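Local coordinates for CysE, serine acetyltransferase (Brucella abortus, PDB 4HZD), which probably catalyses acetyl transfer from acetyl-coenzyme A to L-serine, the step that commits serine to cysteine biosynthesis, at residues Phe150-Ala158 / Leu166-Glu176; Ser88-Gln96 / Phe118-Leu126. All coordinates share one frame; numbering follows the deposited sequence.

Interaction 1: Phe150-Ala158 / Leu166-Glu176; sequences FQTDIHPAA and LDHATGLVVGE
D153 and V174 share a central bond of this parallel pairing, in which strands 152-154 and 172-174 stack as successive coils of the left-handed beta-helix: V174 N meets D153 O at 2.9 Å, while D153 N turns to L172 O at 2.8 Å. H155 N continues the pattern on V174 O, almost straight at 177°, and G171 N, from the type II turn A169-L172, closes the other end on Q151 O.

The side chains alternate between two sides. On one, I154 lies alongside V174, CG2 against CB, and sends CD1 across to L172 CD2 at 3.9 Å; T152 CG2 meets A169 CB at 3.7 Å. Helix 116-132 packs against T152 and I154. On the other, D153 OD1 is held by Q143 and D153 OD2 binds ND1 of H168 of the second subunit. H168 lines the coenzyme A pocket, and the side chain of V173 comes within about 4 Å of a bound coenzyme A, nearest atoms, so this face borders the acyl-donor site at the subunit interface.

Beyond the strands, with CG anti to the backbone N (chi1 -166°), the H155 ring lies alongside the E176 chain, whose CB sits 3.7 Å from the ring centroid in a CH-pi contact. P156 CD lies against the opposite face, toward its rim. Rotation of the ring is fixed by A157 N, which gives its hydrogen to H155 ND1 at 3.0 Å, and by A104 O of the second subunit at NE2. With ND1 accepting and NE2 bound to a carbonyl, H155 is probably neutral with its proton on NE2, while E176 finds its charge partner in R202.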
loop_
_atom_site.group_PDB
_atom_site.type_symbol
_atom_site.label_atom_id
_atom_site.label_comp_id
_atom_site.label_asym_id
_atom_site.label_seq_id
_atom_site.Cartn_x
_atom_site.Cartn_y
_atom_site.Cartn_z
ATOM N N PHE A 150 -2.311 6.577 -17.492
ATOM C CA PHE A 150 -1.597 7.254 -18.580
ATOM C C PHE A 150 -2.485 8.213 -19.390
ATOM O O PHE A 150 -1.982 8.911 -20.278
ATOM C CB PHE A 150 -0.896 6.243 -19.535
ATOM C CG PHE A 150 -0.045 5.217 -18.826
ATOM C CD1 PHE A 150 0.696 5.550 -17.659
ATOM C CD2 PHE A 150 0.042 3.892 -19.323
ATOM C CE1 PHE A 150 1.499 4.614 -17.025
ATOM C CE2 PHE A 150 0.823 2.941 -18.654
ATOM C CZ PHE A 150 1.556 3.305 -17.525
ATOM N N GLN A 151 -3.784 8.217 -19.079
ATOM C CA GLN A 151 -4.811 9.035 -19.782
ATOM C C GLN A 151 -4.886 8.748 -21.268
ATOM O O GLN A 151 -5.214 9.641 -22.084
ATOM C CB GLN A 151 -4.631 10.537 -19.479
ATOM C CG GLN A 151 -4.799 10.846 -17.976
ATOM C CD GLN A 151 -3.556 10.514 -17.147
ATOM O OE1 GLN A 151 -2.437 10.916 -17.485
ATOM N NE2 GLN A 151 -3.753 9.813 -16.041
ATOM N N THR A 152 -4.577 7.496 -21.625
ATOM C CA THR A 152 -4.565 7.028 -23.009
ATOM C C THR A 152 -5.584 5.907 -23.067
ATOM O O THR A 152 -5.407 4.856 -22.427
ATOM C CB THR A 152 -3.171 6.504 -23.431
ATOM O OG1 THR A 152 -2.708 5.590 -22.444
ATOM C CG2 THR A 152 -2.129 7.646 -23.481
ATOM N N ASP A 153 -6.680 6.150 -23.770
ATOM C CA ASP A 153 -7.763 5.158 -23.886
ATOM C C ASP A 153 -7.626 4.531 -25.284
ATOM O O ASP A 153 -8.055 5.106 -26.305
ATOM C CB ASP A 153 -9.139 5.808 -23.626
ATOM C CG ASP A 153 -10.279 4.877 -23.894
ATOM O OD1 ASP A 153 -9.988 3.813 -24.469
ATOM O OD2 ASP A 153 -11.454 5.173 -23.520
ATOM N N ILE A 154 -6.973 3.384 -25.325
ATOM C CA ILE A 154 -6.709 2.684 -26.597
ATOM C C ILE A 154 -7.431 1.347 -26.566
ATOM O O ILE A 154 -7.146 0.493 -25.701
ATOM C CB ILE A 154 -5.196 2.486 -26.824
ATOM C CG1 ILE A 154 -4.449 3.824 -26.680
ATOM C CG2 ILE A 154 -4.929 1.825 -28.170
ATOM C CD1 ILE A 154 -2.927 3.783 -26.713
ATOM N N HIS A 155 -8.375 1.143 -27.490
ATOM C CA HIS A 155 -9.051 -0.137 -27.546
ATOM C C HIS A 155 -8.082 -1.256 -27.880
ATOM O O HIS A 155 -7.246 -1.106 -28.768
ATOM C CB HIS A 155 -10.204 -0.124 -28.538
ATOM C CG HIS A 155 -11.120 -1.312 -28.391
ATOM N ND1 HIS A 155 -10.796 -2.551 -28.840
ATOM C CD2 HIS A 155 -12.357 -1.434 -27.775
ATOM C CE1 HIS A 155 -11.802 -3.399 -28.552
ATOM N NE2 HIS A 155 -12.755 -2.711 -27.926
ATOM N N PRO A 156 -8.158 -2.398 -27.154
ATOM C CA PRO A 156 -7.165 -3.457 -27.402
ATOM C C PRO A 156 -7.166 -4.044 -28.817
ATOM O O PRO A 156 -6.183 -4.645 -29.184
ATOM C CB PRO A 156 -7.522 -4.561 -26.384
ATOM C CG PRO A 156 -8.275 -3.856 -25.294
ATOM C CD PRO A 156 -8.966 -2.668 -25.942
ATOM N N ALA A 157 -8.230 -3.845 -29.592
ATOM C CA ALA A 157 -8.318 -4.350 -30.983
ATOM C C ALA A 157 -7.656 -3.399 -31.958
ATOM O O ALA A 157 -7.466 -3.749 -33.132
ATOM C CB ALA A 157 -9.778 -4.589 -31.400
ATOM N N ALA A 158 -7.302 -2.202 -31.477
ATOM C CA ALA A 158 -6.600 -1.223 -32.302
ATOM C C ALA A 158 -5.274 -1.832 -32.719
ATOM O O ALA A 158 -4.755 -2.706 -32.016
ATOM C CB ALA A 158 -6.361 0.106 -31.564
ATOM N N LEU A 166 4.355 8.858 -28.988
ATOM C CA LEU A 166 3.146 9.373 -28.343
ATOM C C LEU A 166 3.565 10.491 -27.402
ATOM O O LEU A 166 3.932 10.255 -26.224
ATOM C CB LEU A 166 2.469 8.247 -27.552
ATOM C CG LEU A 166 1.018 7.921 -27.830
ATOM C CD1 LEU A 166 0.777 7.648 -29.322
ATOM C CD2 LEU A 166 0.554 6.724 -26.969
ATOM N N ASP A 167 3.574 11.703 -27.929
ATOM C CA ASP A 167 4.272 12.787 -27.263
ATOM C C ASP A 167 3.294 13.430 -26.303
ATOM O O ASP A 167 2.230 13.866 -26.728
ATOM C CB ASP A 167 4.776 13.800 -28.327
ATOM C CG ASP A 167 5.611 14.968 -27.720
ATOM O OD1 ASP A 167 6.072 14.884 -26.560
ATOM O OD2 ASP A 167 5.806 15.978 -28.429
ATOM N N HIS A 168 3.628 13.464 -25.006
ATOM C CA HIS A 168 2.743 14.077 -23.945
ATOM C C HIS A 168 1.575 13.187 -23.604
ATOM O O HIS A 168 1.345 12.936 -22.432
ATOM C CB HIS A 168 2.279 15.511 -24.292
ATOM C CG HIS A 168 3.412 16.473 -24.543
ATOM N ND1 HIS A 168 4.376 16.718 -23.629
ATOM C CD2 HIS A 168 3.731 17.255 -25.671
ATOM C CE1 HIS A 168 5.283 17.601 -24.135
ATOM N NE2 HIS A 168 4.891 17.927 -25.382
ATOM N N ALA A 169 0.893 12.672 -24.641
ATOM C CA ALA A 169 -0.147 11.612 -24.597
ATOM C C ALA A 169 -1.479 11.900 -23.942
ATOM O O ALA A 169 -2.476 11.287 -24.320
ATOM C CB ALA A 169 0.434 10.279 -24.057
ATOM N N THR A 170 -1.536 12.791 -22.959
ATOM C CA THR A 170 -2.794 12.967 -22.227
ATOM C C THR A 170 -4.018 13.168 -23.153
ATOM O O THR A 170 -4.054 14.105 -23.941
ATOM C CB THR A 170 -2.729 14.226 -21.342
ATOM O OG1 THR A 170 -1.503 14.250 -20.597
ATOM C CG2 THR A 170 -4.015 14.350 -20.430
ATOM N N GLY A 171 -5.040 12.324 -23.008
ATOM C CA GLY A 171 -6.337 12.553 -23.666
ATOM C C GLY A 171 -6.477 11.751 -24.961
ATOM O O GLY A 171 -7.475 11.860 -25.646
ATOM N N LEU A 172 -5.453 10.968 -25.297
ATOM C CA LEU A 172 -5.529 10.095 -26.445
ATOM C C LEU A 172 -6.656 9.092 -26.364
ATOM O O LEU A 172 -6.808 8.387 -25.370
ATOM C CB LEU A 172 -4.198 9.352 -26.686
ATOM C CG LEU A 172 -4.114 8.402 -27.895
ATOM C CD1 LEU A 172 -4.125 9.165 -29.226
ATOM C CD2 LEU A 172 -2.859 7.550 -27.812
ATOM N N VAL A 173 -7.432 9.043 -27.442
ATOM C CA VAL A 173 -8.456 8.040 -27.646
ATOM C C VAL A 173 -8.271 7.372 -29.032
ATOM O O VAL A 173 -8.219 8.035 -30.090
ATOM C CB VAL A 173 -9.894 8.621 -27.520
ATOM C CG1 VAL A 173 -10.928 7.558 -27.835
ATOM C CG2 VAL A 173 -10.179 9.221 -26.143
ATOM N N VAL A 174 -8.200 6.046 -29.026
ATOM C CA VAL A 174 -8.075 5.268 -30.245
ATOM C C VAL A 174 -9.132 4.162 -30.240
ATOM O O VAL A 174 -9.156 3.287 -29.344
ATOM C CB VAL A 174 -6.665 4.666 -30.373
ATOM C CG1 VAL A 174 -6.502 3.782 -31.619
ATOM C CG2 VAL A 174 -5.632 5.785 -30.312
ATOM N N GLY A 175 -9.971 4.197 -31.267
ATOM C CA GLY A 175 -11.057 3.257 -31.411
ATOM C C GLY A 175 -10.664 1.854 -31.835
ATOM O O GLY A 175 -9.567 1.593 -32.328
ATOM N N GLU A 176 -11.607 0.956 -31.630
ATOM C CA GLU A 176 -11.470 -0.462 -31.875
ATOM C C GLU A 176 -10.941 -0.863 -33.251
ATOM O O GLU A 176 -10.154 -1.815 -33.346
ATOM C CB GLU A 176 -12.845 -1.107 -31.617
ATOM C CG GLU A 176 -12.924 -2.566 -31.990
ATOM C CD GLU A 176 -14.336 -3.103 -31.867
ATOM O OE1 GLU A 176 -15.280 -2.288 -31.867
ATOM O OE2 GLU A 176 -14.475 -4.335 -31.759
HETATM O O HOH W 1 -7.799 9.434 -22.880
HETATM O O HOH W 2 -10.907 3.494 -26.967
#

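Interaction 2: Ser88-Gln96 / Phe118-Leu126; sequences SHVLRVDIQ and FHAIQTHRL
Two nearly antiparallel helices of the N-terminal helical domain meet where D94 fits as a knob into the hole formed by F118, I121, Q122 and R125. The axes of 88-96 and 118-126 run at 158° and approach to 11.0 Å. One oxygen, D94 OD2, does most of the work. Its syn lone pair receives R125 NH2 at 2.8 Å, a salt bridge with carboxylate and guanidinium nearly coplanar, and its anti lone pair takes Q122 NE2 at 2.9 Å. Q122 reaches it through a side chain bent at chi2 (-47°), and its OE1 is held in turn by W87 NE1 and, weakly, by R125 NE. V90 CG1 presses on one face of the guanidinium, 3.2 Å from R125 NE, a tight fit. Next to the polar cluster, I95 CG1 meets F118 CE1 at 3.5 Å, while D94 CB and L91 O stand at the edge of that ring.

The same pair also reaches the start of the beta-helix: D94 OD1 accepts from L164 N, R125 NH1 donates to L160 O, and NH2, besides its bond to D94, donates to G161 O. The arrangement is an antiparallel helix pair of the N-terminal helical domain of serine acetyltransferases, joined mainly by one carboxylate and leading onto the left-handed beta-helix.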
loop_
_atom_site.group_PDB
_atom_site.type_symbol
_atom_site.label_atom_id
_atom_site.label_comp_id
_atom_site.label_asym_id
_atom_site.label_seq_id
_atom_site.Cartn_x
_atom_site.Cartn_y
_atom_site.Cartn_z
ATOM N N SER A 88 11.117 -7.171 -28.497
ATOM C CA SER A 88 12.476 -6.673 -28.249
ATOM C C SER A 88 12.938 -5.609 -29.232
ATOM O O SER A 88 13.496 -4.602 -28.832
ATOM C CB SER A 88 13.480 -7.836 -28.258
ATOM O OG SER A 88 13.308 -8.650 -27.120
ATOM N N HIS A 89 12.735 -5.835 -30.525
ATOM C CA HIS A 89 13.056 -4.815 -31.531
ATOM C C HIS A 89 12.049 -3.654 -31.546
ATOM O O HIS A 89 12.453 -2.475 -31.650
ATOM C CB HIS A 89 13.147 -5.465 -32.907
ATOM C CG HIS A 89 13.084 -4.482 -34.056
ATOM N ND1 HIS A 89 14.135 -3.742 -34.427
ATOM C CD2 HIS A 89 12.035 -4.137 -34.918
ATOM C CE1 HIS A 89 13.790 -2.955 -35.470
ATOM N NE2 HIS A 89 12.506 -3.203 -35.772
ATOM N N VAL A 90 10.750 -3.980 -31.436
ATOM C CA VAL A 90 9.691 -2.959 -31.458
ATOM C C VAL A 90 9.942 -1.926 -30.349
ATOM O O VAL A 90 9.917 -0.713 -30.612
ATOM C CB VAL A 90 8.276 -3.566 -31.340
ATOM C CG1 VAL A 90 7.218 -2.493 -31.151
ATOM C CG2 VAL A 90 7.925 -4.449 -32.544
ATOM N N LEU A 91 10.231 -2.377 -29.125
ATOM C CA LEU A 91 10.362 -1.418 -28.004
ATOM C C LEU A 91 11.605 -0.512 -28.190
ATOM O O LEU A 91 11.602 0.656 -27.808
ATOM C CB LEU A 91 10.362 -2.141 -26.628
ATOM C CG LEU A 91 11.578 -2.966 -26.219
ATOM C CD1 LEU A 91 12.660 -2.049 -25.680
ATOM C CD2 LEU A 91 11.238 -4.070 -25.213
ATOM N N ARG A 92 12.666 -1.079 -28.747
ATOM C CA ARG A 92 13.884 -0.349 -29.117
ATOM C C ARG A 92 13.660 0.702 -30.226
ATOM O O ARG A 92 14.208 1.815 -30.157
ATOM C CB ARG A 92 15.014 -1.335 -29.507
ATOM C CG ARG A 92 15.842 -1.847 -28.305
ATOM C CD ARG A 92 16.715 -3.056 -28.673
ATOM N NE ARG A 92 17.360 -3.691 -27.505
ATOM C CZ ARG A 92 16.785 -4.585 -26.681
ATOM N NH1 ARG A 92 15.513 -4.951 -26.825
ATOM N NH2 ARG A 92 17.488 -5.107 -25.677
ATOM N N VAL A 93 12.876 0.360 -31.240
ATOM C CA VAL A 93 12.511 1.363 -32.259
ATOM C C VAL A 93 11.597 2.459 -31.651
ATOM O O VAL A 93 11.734 3.645 -31.978
ATOM C CB VAL A 93 11.941 0.760 -33.563
ATOM C CG1 VAL A 93 12.973 -0.154 -34.207
ATOM C CG2 VAL A 93 10.680 -0.028 -33.322
ATOM N N ASP A 94 10.704 2.068 -30.737
ATOM C CA ASP A 94 9.843 3.048 -30.053
ATOM C C ASP A 94 10.664 4.004 -29.188
ATOM O O ASP A 94 10.381 5.207 -29.126
ATOM C CB ASP A 94 8.759 2.356 -29.210
ATOM C CG ASP A 94 7.659 1.724 -30.037
ATOM O OD1 ASP A 94 7.540 1.963 -31.265
ATOM O OD2 ASP A 94 6.875 0.957 -29.452
ATOM N N ILE A 95 11.680 3.466 -28.508
ATOM C CA ILE A 95 12.616 4.271 -27.721
ATOM C C ILE A 95 13.432 5.208 -28.632
ATOM O O ILE A 95 13.572 6.415 -28.352
ATOM C CB ILE A 95 13.568 3.369 -26.887
ATOM C CG1 ILE A 95 12.829 2.695 -25.724
ATOM C CG2 ILE A 95 14.763 4.168 -26.357
ATOM C CD1 ILE A 95 13.720 1.698 -24.980
ATOM N N GLN A 96 13.954 4.637 -29.721
ATOM C CA GLN A 96 14.661 5.408 -30.739
ATOM C C GLN A 96 13.806 6.526 -31.366
ATOM O O GLN A 96 14.329 7.609 -31.611
ATOM C CB GLN A 96 15.318 4.482 -31.801
ATOM C CG GLN A 96 16.246 5.211 -32.774
ATOM C CD GLN A 96 17.614 5.548 -32.177
ATOM O OE1 GLN A 96 18.156 4.821 -31.339
ATOM N NE2 GLN A 96 18.171 6.662 -32.610
ATOM N N PHE A 118 5.171 6.438 -24.023
ATOM C CA PHE A 118 5.919 5.208 -24.285
ATOM C C PHE A 118 5.355 4.046 -23.423
ATOM O O PHE A 118 5.168 2.933 -23.918
ATOM C CB PHE A 118 7.424 5.416 -24.007
ATOM C CG PHE A 118 8.216 4.152 -24.064
ATOM C CD1 PHE A 118 8.614 3.633 -25.289
ATOM C CD2 PHE A 118 8.588 3.477 -22.884
ATOM C CE1 PHE A 118 9.352 2.458 -25.354
ATOM C CE2 PHE A 118 9.328 2.303 -22.940
ATOM C CZ PHE A 118 9.700 1.777 -24.178
ATOM N N HIS A 119 5.050 4.308 -22.148
ATOM C CA HIS A 119 4.473 3.272 -21.282
ATOM C C HIS A 119 3.119 2.834 -21.819
ATOM O O HIS A 119 2.807 1.629 -21.848
ATOM C CB HIS A 119 4.316 3.767 -19.843
ATOM C CG HIS A 119 5.613 4.207 -19.208
ATOM N ND1 HIS A 119 5.686 5.245 -18.374
ATOM C CD2 HIS A 119 6.905 3.749 -19.383
ATOM C CE1 HIS A 119 6.969 5.423 -17.994
ATOM N NE2 HIS A 119 7.706 4.496 -18.613
ATOM N N ALA A 120 2.305 3.788 -22.288
ATOM C CA ALA A 120 1.013 3.401 -22.884
ATOM C C ALA A 120 1.157 2.532 -24.121
ATOM O O ALA A 120 0.334 1.658 -24.371
ATOM C CB ALA A 120 0.162 4.607 -23.199
ATOM N N ILE A 121 2.132 2.821 -24.961
ATOM C CA ILE A 121 2.232 2.062 -26.201
ATOM C C ILE A 121 2.454 0.574 -25.908
ATOM O O ILE A 121 1.782 -0.305 -26.487
ATOM C CB ILE A 121 3.356 2.589 -27.105
ATOM C CG1 ILE A 121 2.958 3.909 -27.763
ATOM C CG2 ILE A 121 3.652 1.616 -28.239
ATOM C CD1 ILE A 121 4.191 4.673 -28.234
ATOM N N GLN A 122 3.399 0.295 -25.017
ATOM C CA GLN A 122 3.734 -1.103 -24.679
ATOM C C GLN A 122 2.597 -1.766 -23.907
ATOM O O GLN A 122 2.319 -2.960 -24.081
ATOM C CB GLN A 122 5.072 -1.196 -23.929
ATOM C CG GLN A 122 6.173 -0.293 -24.465
ATOM C CD GLN A 122 6.327 -0.360 -25.996
ATOM O OE1 GLN A 122 6.028 -1.388 -26.631
ATOM N NE2 GLN A 122 6.821 0.714 -26.581
ATOM N N THR A 123 1.897 -0.984 -23.095
ATOM C CA THR A 123 0.709 -1.495 -22.400
ATOM C C THR A 123 -0.328 -1.900 -23.425
ATOM O O THR A 123 -0.873 -2.991 -23.327
ATOM C CB THR A 123 0.095 -0.488 -21.385
ATOM O OG1 THR A 123 1.071 -0.130 -20.422
ATOM C CG2 THR A 123 -1.085 -1.132 -20.656
ATOM N N HIS A 124 -0.528 -1.089 -24.485
ATOM C CA HIS A 124 -1.419 -1.527 -25.548
ATOM C C HIS A 124 -0.972 -2.801 -26.232
ATOM O O HIS A 124 -1.790 -3.676 -26.515
ATOM C CB HIS A 124 -1.605 -0.492 -26.644
ATOM C CG HIS A 124 -2.395 -1.046 -27.804
ATOM N ND1 HIS A 124 -3.708 -1.367 -27.691
ATOM C CD2 HIS A 124 -1.992 -1.460 -29.078
ATOM C CE1 HIS A 124 -4.137 -1.882 -28.862
ATOM N NE2 HIS A 124 -3.087 -1.947 -29.699
ATOM N N ARG A 125 0.313 -2.890 -26.552
ATOM C CA ARG A 125 0.853 -4.100 -27.169
ATOM C C ARG A 125 0.504 -5.341 -26.316
ATOM O O ARG A 125 0.095 -6.373 -26.840
ATOM C CB ARG A 125 2.370 -3.958 -27.343
ATOM C CG ARG A 125 2.757 -2.810 -28.275
ATOM C CD ARG A 125 4.142 -2.963 -28.908
ATOM N NE ARG A 125 4.637 -1.678 -29.455
ATOM C CZ ARG A 125 4.208 -1.130 -30.601
ATOM N NH1 ARG A 125 3.238 -1.716 -31.316
ATOM N NH2 ARG A 125 4.729 0.009 -31.023
ATOM N N LEU A 126 0.665 -5.228 -25.002
ATOM C CA LEU A 126 0.293 -6.318 -24.086
ATOM C C LEU A 126 -1.195 -6.623 -24.187
ATOM O O LEU A 126 -1.581 -7.767 -24.411
ATOM C CB LEU A 126 0.660 -5.978 -22.627
ATOM C CG LEU A 126 0.305 -7.078 -21.585
ATOM C CD1 LEU A 126 0.855 -8.439 -22.056
ATOM C CD2 LEU A 126 0.811 -6.703 -20.179
#

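From the N terminus, interaction 2 comes first: helix 87-101 is joined to helix 116-132 by a connection that includes helix 109-113, and the 88-96/118-126 contact closes that loop. The chain then runs through helix 136-149 before interaction 1 closes a much shorter loop, in which the strands 152-154 and 172-174 stack as the same side of successive coils of the left-handed beta-helix. The two contacts follow in series and neither crosses the other. They meet through helix 116-132: H124 NE2 lies 3.0 Å from A158 O, a probable hydrogen bond, and A120 packs on T152. One helix thus serves both contacts, tying the helical domain to the first strand of the beta-helix.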